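Local coordinates for interferon-inducible and double-stranded-dependent eIF-2kinase (Carassius auratus, PDB 4KMF), which binds Z-DNA through this Zalpha domain and is probably an eIF2alpha kinase of the PKR-like type in the full-length protein, at residues H39-N42 with L43-S46; A2-Q5 with M6-I10; L31-S34 with T35-H39. All coordinates share one frame; numbering follows the deposited sequence.

Interaction 1. Residues H39-N42 with L43-S46; sequences HLYN and LQRS. With nucleotides of chain B.
Y41 and Q44 lie side by side on the last turns of helix 33-45 and point the same way. The amide NE2 of Q44 stands 3.7 Å from Y41 CD2, with amide and ring planes 82° apart. The tight part is the Y41 ring against the DNA. C8 of DG5 of chain B sits 3.3 Å above the ring plane, over its centre. At the ring edge, Y41 OH donates a hydrogen bond of 2.7 Å to OP1 of DC4 of chain B, and that oxygen lies in the ring plane. CG of Y41 is anti to the carbonyl carbon (chi1 -76°), with the ring plane perpendicular to the CA-CB-CG plane (chi2 90°). With an alanine in place of this tyrosine, C8 at the edge of the DG5 base would probably lose the ring face it rests on, and the DC4 phosphate its hydroxyl partner. The backbone bonds of the helix run regularly, as from L43 N to H39 O at 2.8 Å.

The solvent side, around Q44, N42 and R45, is looser and bridged by water. One water donates to Y41 O and accepts from Q44 NE2 at 2.9 Å. A second accepts from R45 NH1 at 2.6 Å, at the guanidinium edge, and makes a weak bond to N42 OD1. S46 leaves helical geometry, and its OG is hydrogen-bonded to Q48 OE1.

This is the recognition helix of a winged helix-turn-helix domain. H39 and N42 sit beside E7 of helix 2-17. L40 packs on I10, on A22 and I25 of helix 22-29, and on W59 of strand 58-61, whose ring also meets Y41 edge-to-face.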
loop_
_atom_site.group_PDB
_atom_site.type_symbol
_atom_site.label_atom_id
_atom_site.label_comp_id
_atom_site.label_asym_id
_atom_site.label_seq_id
_atom_site.Cartn_x
_atom_site.Cartn_y
_atom_site.Cartn_z
ATOM N N HIS A 39 1.626 -5.814 -11.947
ATOM C CA HIS A 39 1.443 -6.311 -13.300
ATOM C C HIS A 39 0.018 -6.222 -13.806
ATOM O O HIS A 39 -0.192 -5.856 -14.966
ATOM C CB HIS A 39 1.995 -7.725 -13.436
ATOM C CG HIS A 39 3.474 -7.804 -13.239
ATOM N ND1 HIS A 39 4.365 -7.008 -13.933
ATOM C CD2 HIS A 39 4.219 -8.562 -12.403
ATOM C CE1 HIS A 39 5.597 -7.288 -13.546
ATOM N NE2 HIS A 39 5.538 -8.228 -12.618
ATOM N N LEU A 40 -0.966 -6.562 -12.969
ATOM C CA LEU A 40 -2.376 -6.496 -13.405
ATOM C C LEU A 40 -2.767 -5.055 -13.795
ATOM O O LEU A 40 -3.430 -4.845 -14.808
ATOM C CB LEU A 40 -3.312 -7.002 -12.303
ATOM C CG LEU A 40 -3.297 -8.538 -12.182
ATOM C CD1 LEU A 40 -4.044 -9.011 -10.928
ATOM C CD2 LEU A 40 -3.816 -9.195 -13.459
ATOM N N TYR A 41 -2.360 -4.070 -12.987
ATOM C CA TYR A 41 -2.703 -2.684 -13.304
ATOM C C TYR A 41 -1.938 -2.159 -14.522
ATOM O O TYR A 41 -2.518 -1.392 -15.296
ATOM C CB TYR A 41 -2.585 -1.760 -12.075
ATOM C CG TYR A 41 -3.753 -1.933 -11.112
ATOM C CD1 TYR A 41 -3.691 -2.880 -10.065
ATOM C CD2 TYR A 41 -4.919 -1.177 -11.251
ATOM C CE1 TYR A 41 -4.761 -3.070 -9.186
ATOM C CE2 TYR A 41 -6.009 -1.367 -10.372
ATOM C CZ TYR A 41 -5.921 -2.330 -9.349
ATOM O OH TYR A 41 -7.007 -2.503 -8.500
ATOM N N ASN A 42 -0.681 -2.598 -14.734
ATOM C CA ASN A 42 0.021 -2.275 -16.008
ATOM C C ASN A 42 -0.720 -2.899 -17.183
ATOM O O ASN A 42 -0.935 -2.240 -18.203
ATOM C CB ASN A 42 1.442 -2.866 -16.048
ATOM C CG ASN A 42 2.404 -2.200 -15.099
ATOM O OD1 ASN A 42 2.217 -1.066 -14.695
ATOM N ND2 ASN A 42 3.494 -2.898 -14.800
ATOM N N LEU A 43 -1.130 -4.165 -17.029
ATOM C CA LEU A 43 -1.901 -4.870 -18.065
ATOM C C LEU A 43 -3.235 -4.181 -18.328
ATOM O O LEU A 43 -3.756 -4.236 -19.424
ATOM C CB LEU A 43 -2.096 -6.345 -17.699
ATOM C CG LEU A 43 -0.885 -7.252 -17.862
ATOM C CD1 LEU A 43 -1.154 -8.591 -17.230
ATOM C CD2 LEU A 43 -0.559 -7.406 -19.365
ATOM N N GLN A 44 -3.805 -3.525 -17.332
ATOM C CA GLN A 44 -4.992 -2.741 -17.556
ATOM C C GLN A 44 -4.712 -1.450 -18.333
ATOM O O GLN A 44 -5.460 -1.087 -19.252
ATOM C CB GLN A 44 -5.638 -2.437 -16.218
ATOM C CG GLN A 44 -6.978 -1.742 -16.399
ATOM C CD GLN A 44 -7.697 -1.594 -15.120
ATOM O OE1 GLN A 44 -8.777 -2.156 -14.950
ATOM N NE2 GLN A 44 -7.134 -0.815 -14.209
ATOM N N ARG A 45 -3.617 -0.770 -17.996
ATOM C CA ARG A 45 -3.171 0.387 -18.760
ATOM C C ARG A 45 -2.911 0.037 -20.220
ATOM O O ARG A 45 -3.161 0.844 -21.093
ATOM C CB ARG A 45 -1.901 0.981 -18.164
ATOM C CG ARG A 45 -2.104 1.724 -16.891
ATOM C CD ARG A 45 -0.821 2.469 -16.488
ATOM N NE ARG A 45 -0.866 3.858 -16.964
ATOM C CZ ARG A 45 0.147 4.735 -16.897
ATOM N NH1 ARG A 45 1.319 4.404 -16.361
ATOM N NH2 ARG A 45 -0.025 5.968 -17.345
ATOM N N SER A 46 -2.481 -1.191 -20.479
ATOM C CA SER A 46 -2.106 -1.596 -21.819
ATOM C C SER A 46 -3.237 -2.321 -22.524
ATOM O O SER A 46 -3.037 -2.904 -23.591
ATOM C CB SER A 46 -0.805 -2.404 -21.822
ATOM O OG SER A 46 -0.920 -3.620 -21.108
ATOM P P DG B 5 -1.007 -4.202 -3.537
ATOM O OP1 DG B 5 -1.733 -5.475 -3.569
ATOM O OP2 DG B 5 0.235 -4.038 -2.722
ATOM O "O5'" DG B 5 -0.669 -3.732 -5.026
ATOM C "C5'" DG B 5 0.084 -2.537 -5.245
ATOM C "C4'" DG B 5 0.049 -2.279 -6.734
ATOM O "O4'" DG B 5 -1.298 -2.067 -7.210
ATOM C "C3'" DG B 5 0.844 -1.048 -7.101
ATOM O "O3'" DG B 5 2.066 -1.566 -7.602
ATOM C "C2'" DG B 5 0.059 -0.393 -8.226
ATOM C "C1'" DG B 5 -1.322 -1.003 -8.160
ATOM N N9 DG B 5 -2.347 -0.084 -7.649
ATOM C C8 DG B 5 -3.546 0.223 -8.261
ATOM N N7 DG B 5 -4.284 1.043 -7.571
ATOM C C5 DG B 5 -3.523 1.324 -6.428
ATOM C C6 DG B 5 -3.845 2.143 -5.311
ATOM O O6 DG B 5 -4.894 2.798 -5.171
ATOM N N1 DG B 5 -2.831 2.176 -4.337
ATOM C C2 DG B 5 -1.644 1.468 -4.451
ATOM N N2 DG B 5 -0.783 1.587 -3.428
ATOM N N3 DG B 5 -1.354 0.633 -5.495
ATOM C C4 DG B 5 -2.318 0.646 -6.464
ATOM P P DC B 4 -6.604 -3.870 -5.198
ATOM O OP1 DC B 4 -6.415 -4.315 -6.599
ATOM O OP2 DC B 4 -6.332 -4.855 -4.157
ATOM O "O5'" DC B 4 -5.750 -2.569 -4.892
ATOM C "C5'" DC B 4 -4.495 -2.304 -5.573
ATOM C "C4'" DC B 4 -3.460 -1.904 -4.516
ATOM O "O4'" DC B 4 -3.846 -0.652 -3.893
ATOM C "C3'" DC B 4 -3.298 -2.881 -3.352
ATOM O "O3'" DC B 4 -1.918 -3.003 -2.979
ATOM C "C2'" DC B 4 -4.076 -2.241 -2.215
ATOM C "C1'" DC B 4 -3.725 -0.797 -2.484
ATOM N N1 DC B 4 -4.631 0.138 -1.802
ATOM C C2 DC B 4 -4.354 0.525 -0.486
ATOM O O2 DC B 4 -3.357 0.081 0.077
ATOM N N3 DC B 4 -5.196 1.400 0.132
ATOM C C4 DC B 4 -6.289 1.847 -0.509
ATOM N N4 DC B 4 -7.068 2.723 0.106
ATOM C C5 DC B 4 -6.588 1.470 -1.864
ATOM C C6 DC B 4 -5.751 0.611 -2.462
HETATM O O HOH W 1 -4.519 0.363 -14.518
HETATM O O HOH W 2 2.513 2.282 -15.444
#

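Interaction 2. Residues A2-Q5 with M6-I10; sequences AETQ and MERKI
Q5 reaches R8 and K9 with the two ends of its amide, on the first helix of the winged helix-turn-helix fold. OE1 of Q5 lies 3.6 Å from R8 CD and 3.7 Å from R8 NH1. On the other branch, NE2 of Q5 lies 3.5 Å from K9 CE. These are packing contacts along the surface of helix 2-17. The Q5 and R8 side chains cross at about a right angle, their flat groups 71° apart. Q5 starts with CG anti to its N (chi1 175°), then bends at chi2 (65°), which folds the amide back over the following turn. R8 instead runs extended from CG to NE.

Regular helical bonds fix the spacing of these side chains. R8 N donates to T4 O at 2.9 Å, and K9 N donates to Q5 O at 3.1 Å. At the start of the helix, T4 N donates to S1 OG.

The other face turns to the recognition helix, 33-45. There E3 makes a salt bridge to R38, and I10 packs on H39 and L40. E7 is extended beyond CG, and its OE2 accepts from H39 ND1 and N42 ND2. On the way there, E7 CG passes 3.2 Å from E3 O.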
loop_
_atom_site.group_PDB
_atom_site.type_symbol
_atom_site.label_atom_id
_atom_site.label_comp_id
_atom_site.label_asym_id
_atom_site.label_seq_id
_atom_site.Cartn_x
_atom_site.Cartn_y
_atom_site.Cartn_z
ATOM N N ALA A 2 12.063 -9.164 -18.327
ATOM C CA ALA A 2 11.485 -10.115 -17.401
ATOM C C ALA A 2 10.081 -9.693 -16.966
ATOM O O ALA A 2 9.258 -10.556 -16.726
ATOM C CB ALA A 2 12.407 -10.317 -16.189
ATOM N N GLU A 3 9.808 -8.383 -16.868
ATOM C CA GLU A 3 8.454 -7.916 -16.513
ATOM C C GLU A 3 7.454 -8.304 -17.594
ATOM O O GLU A 3 6.366 -8.800 -17.294
ATOM C CB GLU A 3 8.388 -6.393 -16.272
ATOM C CG GLU A 3 9.455 -5.824 -15.353
ATOM C CD GLU A 3 9.272 -6.140 -13.874
ATOM O OE1 GLU A 3 8.502 -5.429 -13.179
ATOM O OE2 GLU A 3 9.956 -7.069 -13.383
ATOM N N THR A 4 7.843 -8.093 -18.854
ATOM C CA THR A 4 7.036 -8.516 -19.989
ATOM C C THR A 4 6.746 -10.007 -19.944
ATOM O O THR A 4 5.610 -10.417 -20.128
ATOM C CB THR A 4 7.654 -8.096 -21.313
ATOM O OG1 THR A 4 7.886 -6.684 -21.270
ATOM C CG2 THR A 4 6.736 -8.390 -22.473
ATOM N N GLN A 5 7.765 -10.804 -19.639
ATOM C CA GLN A 5 7.616 -12.230 -19.539
ATOM C C GLN A 5 6.683 -12.641 -18.378
ATOM O O GLN A 5 5.798 -13.473 -18.554
ATOM C CB GLN A 5 9.005 -12.873 -19.435
ATOM C CG GLN A 5 8.959 -14.348 -19.201
ATOM C CD GLN A 5 8.352 -15.097 -20.346
ATOM O OE1 GLN A 5 8.272 -14.589 -21.473
ATOM N NE2 GLN A 5 7.915 -16.331 -20.073
ATOM N N MET A 6 6.827 -12.009 -17.221
ATOM C CA MET A 6 5.869 -12.181 -16.118
ATOM C C MET A 6 4.424 -11.828 -16.517
ATOM O O MET A 6 3.486 -12.539 -16.145
ATOM C CB MET A 6 6.259 -11.310 -14.935
ATOM C CG MET A 6 5.886 -11.879 -13.605
ATOM S SD MET A 6 7.118 -13.109 -13.090
ATOM C CE MET A 6 6.362 -14.602 -13.745
ATOM N N GLU A 7 4.255 -10.711 -17.232
ATOM C CA GLU A 7 2.941 -10.309 -17.713
ATOM C C GLU A 7 2.332 -11.348 -18.645
ATOM O O GLU A 7 1.133 -11.656 -18.541
ATOM C CB GLU A 7 2.968 -8.871 -18.265
ATOM C CG GLU A 7 3.261 -7.888 -17.102
ATOM C CD GLU A 7 3.119 -6.403 -17.375
ATOM O OE1 GLU A 7 2.811 -6.000 -18.517
ATOM O OE2 GLU A 7 3.301 -5.632 -16.391
ATOM N N ARG A 8 3.163 -11.931 -19.509
ATOM C CA ARG A 8 2.737 -13.001 -20.422
ATOM C C ARG A 8 2.224 -14.204 -19.657
ATOM O O ARG A 8 1.179 -14.782 -20.022
ATOM C CB ARG A 8 3.910 -13.431 -21.306
ATOM C CG ARG A 8 4.137 -12.583 -22.543
ATOM C CD ARG A 8 5.471 -13.017 -23.158
ATOM N NE ARG A 8 5.928 -12.187 -24.276
ATOM C CZ ARG A 8 6.886 -12.556 -25.138
ATOM N NH1 ARG A 8 7.490 -13.733 -25.008
ATOM N NH2 ARG A 8 7.240 -11.754 -26.140
ATOM N N LYS A 9 2.927 -14.553 -18.574
ATOM C CA LYS A 9 2.512 -15.655 -17.719
ATOM C C LYS A 9 1.161 -15.402 -17.048
ATOM O O LYS A 9 0.343 -16.308 -16.950
ATOM C CB LYS A 9 3.586 -15.952 -16.683
ATOM C CG LYS A 9 4.854 -16.501 -17.311
ATOM C CD LYS A 9 5.809 -17.074 -16.274
ATOM C CE LYS A 9 7.041 -17.598 -16.981
ATOM N NZ LYS A 9 7.702 -18.822 -16.382
ATOM N N ILE A 10 0.924 -14.166 -16.602
ATOM C CA ILE A 10 -0.358 -13.763 -16.012
ATOM C C ILE A 10 -1.478 -13.853 -17.055
ATOM O O ILE A 10 -2.559 -14.369 -16.778
ATOM C CB ILE A 10 -0.242 -12.344 -15.377
ATOM C CG1 ILE A 10 0.658 -12.412 -14.136
ATOM C CG2 ILE A 10 -1.611 -11.744 -15.004
ATOM C CD1 ILE A 10 1.281 -11.060 -13.679
#

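Interaction 3. Residues L31-S34 with T35-H39; sequences LDKS and TVNRH. With nucleotides of chain B.
The backbone of L31 and D32 is extended before it turns into helix 33-45, and V36 N closes the first turn on D32 O at 3.1 Å, nearly straight (173°). D32 is the N-cap. Its CG sits between the backbone N and the carbonyl carbon (chi1 62°), which swings the carboxylate over the helix start. OD1 accepts from T35 N, which comes from above the carboxylate plane. OD2 accepts from T35 OG1 at 2.7 Å on its syn side. T35 is thus held by backbone and side chain together. On the inner side, L31 CB meets V36 CG2 at 3.7 Å. V36 also packs on I25 and A26 of helix 22-29, and L31 on M6 of helix 2-17.

The opposite flank grips the DNA. Two donors share OP1 of DG5 of chain B: K33 NZ at 2.8 Å and N37 ND2 at 2.7 Å. S34 OG donates to OP2 of the same phosphate, also at 2.7 Å. The positive K33 would probably help neutralise the phosphate. The R38 side chain runs close by the phosphate of DC6 of chain B, whose OP1 lies near the edge of the guanidinium plane, while R38 NH2 forms a salt bridge with E3.

A capped recognition helix whose first turns hold DNA phosphates is part of the Z-DNA site of a Zalpha winged helix-turn-helix domain.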
loop_
_atom_site.group_PDB
_atom_site.type_symbol
_atom_site.label_atom_id
_atom_site.label_comp_id
_atom_site.label_asym_id
_atom_site.label_seq_id
_atom_site.Cartn_x
_atom_site.Cartn_y
_atom_site.Cartn_z
ATOM N N LEU A 31 4.188 -15.389 -7.187
ATOM C CA LEU A 31 4.683 -14.054 -6.867
ATOM C C LEU A 31 3.844 -13.463 -5.746
ATOM O O LEU A 31 2.687 -13.823 -5.575
ATOM C CB LEU A 31 4.565 -13.136 -8.076
ATOM C CG LEU A 31 5.380 -13.478 -9.310
ATOM C CD1 LEU A 31 4.815 -12.598 -10.440
ATOM C CD2 LEU A 31 6.863 -13.213 -9.088
ATOM N N ASP A 32 4.410 -12.548 -4.974
ATOM C CA ASP A 32 3.617 -11.908 -3.924
ATOM C C ASP A 32 2.467 -11.099 -4.546
ATOM O O ASP A 32 2.581 -10.631 -5.684
ATOM C CB ASP A 32 4.480 -10.987 -3.057
ATOM C CG ASP A 32 5.096 -9.855 -3.851
ATOM O OD1 ASP A 32 4.659 -8.714 -3.684
ATOM O OD2 ASP A 32 6.006 -10.096 -4.676
ATOM N N LYS A 33 1.388 -10.929 -3.793
ATOM C CA LYS A 33 0.199 -10.196 -4.239
ATOM C C LYS A 33 0.513 -8.769 -4.802
ATOM O O LYS A 33 -0.050 -8.379 -5.818
ATOM C CB LYS A 33 -0.842 -10.184 -3.104
ATOM C CG LYS A 33 -2.198 -9.487 -3.382
ATOM C CD LYS A 33 -2.927 -9.233 -2.030
ATOM C CE LYS A 33 -3.963 -8.106 -2.047
ATOM N NZ LYS A 33 -3.473 -6.670 -1.717
ATOM N N SER A 34 1.432 -8.024 -4.196
ATOM C CA SER A 34 1.705 -6.652 -4.630
ATOM C C SER A 34 2.344 -6.653 -5.984
ATOM O O SER A 34 2.092 -5.795 -6.802
ATOM C CB SER A 34 2.716 -5.972 -3.714
ATOM O OG SER A 34 2.222 -5.835 -2.424
ATOM N N THR A 35 3.230 -7.603 -6.215
ATOM C CA THR A 35 3.878 -7.746 -7.512
ATOM C C THR A 35 2.882 -8.120 -8.601
ATOM O O THR A 35 2.907 -7.542 -9.686
ATOM C CB THR A 35 5.059 -8.771 -7.433
ATOM O OG1 THR A 35 6.072 -8.224 -6.572
ATOM C CG2 THR A 35 5.691 -9.013 -8.816
ATOM N N VAL A 36 2.027 -9.097 -8.314
ATOM C CA VAL A 36 0.943 -9.451 -9.227
ATOM C C VAL A 36 0.068 -8.247 -9.517
ATOM O O VAL A 36 -0.258 -7.998 -10.679
ATOM C CB VAL A 36 0.147 -10.623 -8.711
ATOM C CG1 VAL A 36 -1.020 -10.938 -9.651
ATOM C CG2 VAL A 36 1.119 -11.809 -8.652
ATOM N N ASN A 37 -0.286 -7.480 -8.480
ATOM C CA ASN A 37 -1.125 -6.306 -8.702
ATOM C C ASN A 37 -0.427 -5.245 -9.535
ATOM O O ASN A 37 -1.042 -4.635 -10.395
ATOM C CB ASN A 37 -1.653 -5.753 -7.374
ATOM C CG ASN A 37 -2.954 -6.379 -6.979
ATOM O OD1 ASN A 37 -3.692 -6.878 -7.824
ATOM N ND2 ASN A 37 -3.267 -6.327 -5.686
ATOM N N ARG A 38 0.869 -5.042 -9.315
ATOM C CA ARG A 38 1.643 -4.139 -10.176
ATOM C C ARG A 38 1.442 -4.536 -11.657
ATOM O O ARG A 38 1.091 -3.713 -12.499
ATOM C CB ARG A 38 3.121 -4.183 -9.795
ATOM C CG ARG A 38 3.963 -3.310 -10.715
ATOM C CD ARG A 38 5.396 -3.218 -10.212
ATOM N NE ARG A 38 6.261 -4.208 -10.829
ATOM C CZ ARG A 38 6.898 -5.189 -10.177
ATOM N NH1 ARG A 38 6.782 -5.314 -8.849
ATOM N NH2 ARG A 38 7.671 -6.046 -10.863
ATOM N N HIS A 39 1.626 -5.814 -11.947
ATOM C CA HIS A 39 1.443 -6.311 -13.300
ATOM C C HIS A 39 0.018 -6.222 -13.806
ATOM O O HIS A 39 -0.192 -5.856 -14.966
ATOM C CB HIS A 39 1.995 -7.725 -13.436
ATOM C CG HIS A 39 3.474 -7.804 -13.239
ATOM N ND1 HIS A 39 4.365 -7.008 -13.933
ATOM C CD2 HIS A 39 4.219 -8.562 -12.403
ATOM C CE1 HIS A 39 5.597 -7.288 -13.546
ATOM N NE2 HIS A 39 5.538 -8.228 -12.618
ATOM P P DG B 5 -1.007 -4.202 -3.537
ATOM O OP1 DG B 5 -1.733 -5.475 -3.569
ATOM O OP2 DG B 5 0.235 -4.038 -2.722
ATOM O "O5'" DG B 5 -0.669 -3.732 -5.026
ATOM C "C5'" DG B 5 0.084 -2.537 -5.245
ATOM C "C4'" DG B 5 0.049 -2.279 -6.734
ATOM O "O4'" DG B 5 -1.298 -2.067 -7.210
ATOM C "C3'" DG B 5 0.844 -1.048 -7.101
ATOM O "O3'" DG B 5 2.066 -1.566 -7.602
ATOM C "C2'" DG B 5 0.059 -0.393 -8.226
ATOM C "C1'" DG B 5 -1.322 -1.003 -8.160
ATOM N N9 DG B 5 -2.347 -0.084 -7.649
ATOM C C8 DG B 5 -3.546 0.223 -8.261
ATOM N N7 DG B 5 -4.284 1.043 -7.571
ATOM C C5 DG B 5 -3.523 1.324 -6.428
ATOM C C6 DG B 5 -3.845 2.143 -5.311
ATOM O O6 DG B 5 -4.894 2.798 -5.171
ATOM N N1 DG B 5 -2.831 2.176 -4.337
ATOM C C2 DG B 5 -1.644 1.468 -4.451
ATOM N N2 DG B 5 -0.783 1.587 -3.428
ATOM N N3 DG B 5 -1.354 0.633 -5.495
ATOM C C4 DG B 5 -2.318 0.646 -6.464
ATOM P P DC B 4 -6.604 -3.870 -5.198
ATOM O OP1 DC B 4 -6.415 -4.315 -6.599
ATOM O OP2 DC B 4 -6.332 -4.855 -4.157
ATOM O "O5'" DC B 4 -5.750 -2.569 -4.892
ATOM C "C5'" DC B 4 -4.495 -2.304 -5.573
ATOM C "C4'" DC B 4 -3.460 -1.904 -4.516
ATOM O "O4'" DC B 4 -3.846 -0.652 -3.893
ATOM C "C3'" DC B 4 -3.298 -2.881 -3.352
ATOM O "O3'" DC B 4 -1.918 -3.003 -2.979
ATOM C "C2'" DC B 4 -4.076 -2.241 -2.215
ATOM C "C1'" DC B 4 -3.725 -0.797 -2.484
ATOM N N1 DC B 4 -4.631 0.138 -1.802
ATOM C C2 DC B 4 -4.354 0.525 -0.486
ATOM O O2 DC B 4 -3.357 0.081 0.077
ATOM N N3 DC B 4 -5.196 1.400 0.132
ATOM C C4 DC B 4 -6.289 1.847 -0.509
ATOM N N4 DC B 4 -7.068 2.723 0.106
ATOM C C5 DC B 4 -6.588 1.470 -1.864
ATOM C C6 DC B 4 -5.751 0.611 -2.462
ATOM P P DC B 6 3.455 -0.782 -7.525
ATOM O OP1 DC B 6 4.034 -0.876 -8.881
ATOM O OP2 DC B 6 4.174 -1.408 -6.403
ATOM O "O5'" DC B 6 3.154 0.732 -7.241
ATOM C "C5'" DC B 6 4.288 1.554 -7.392
ATOM C "C4'" DC B 6 4.257 2.609 -6.312
ATOM O "O4'" DC B 6 3.154 3.505 -6.577
ATOM C "C3'" DC B 6 4.089 2.143 -4.880
ATOM O "O3'" DC B 6 4.927 2.976 -4.092
ATOM C "C2'" DC B 6 2.624 2.438 -4.570
ATOM C "C1'" DC B 6 2.386 3.685 -5.396
ATOM N N1 DC B 6 0.967 3.927 -5.810
ATOM C C2 DC B 6 0.151 4.686 -4.963
ATOM O O2 DC B 6 0.617 5.103 -3.898
ATOM N N3 DC B 6 -1.116 4.943 -5.332
ATOM C C4 DC B 6 -1.565 4.449 -6.501
ATOM N N4 DC B 6 -2.834 4.706 -6.843
ATOM C C5 DC B 6 -0.743 3.676 -7.396
ATOM C C6 DC B 6 0.511 3.431 -6.998
#

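In the fold
Along the chain, interaction 2 comes first, on helix 2-17; interaction 3 follows at the start of helix 33-45, and interaction 1 ends that helix. Interactions 1 and 3 share H39. The three centres lie about 11 Å from each other, all within the Zalpha domain. Interaction 2 touches both others, through the E3-R38 salt bridge, the probable E7-H39 hydrogen bond and the packing of M6 on L31. Helix 2-17 thus packs along one side of the recognition helix. The DNA lies along this helix, meeting K33, S34 and N37 in interaction 3 and Y41 in interaction 1, all on the strand of chain B.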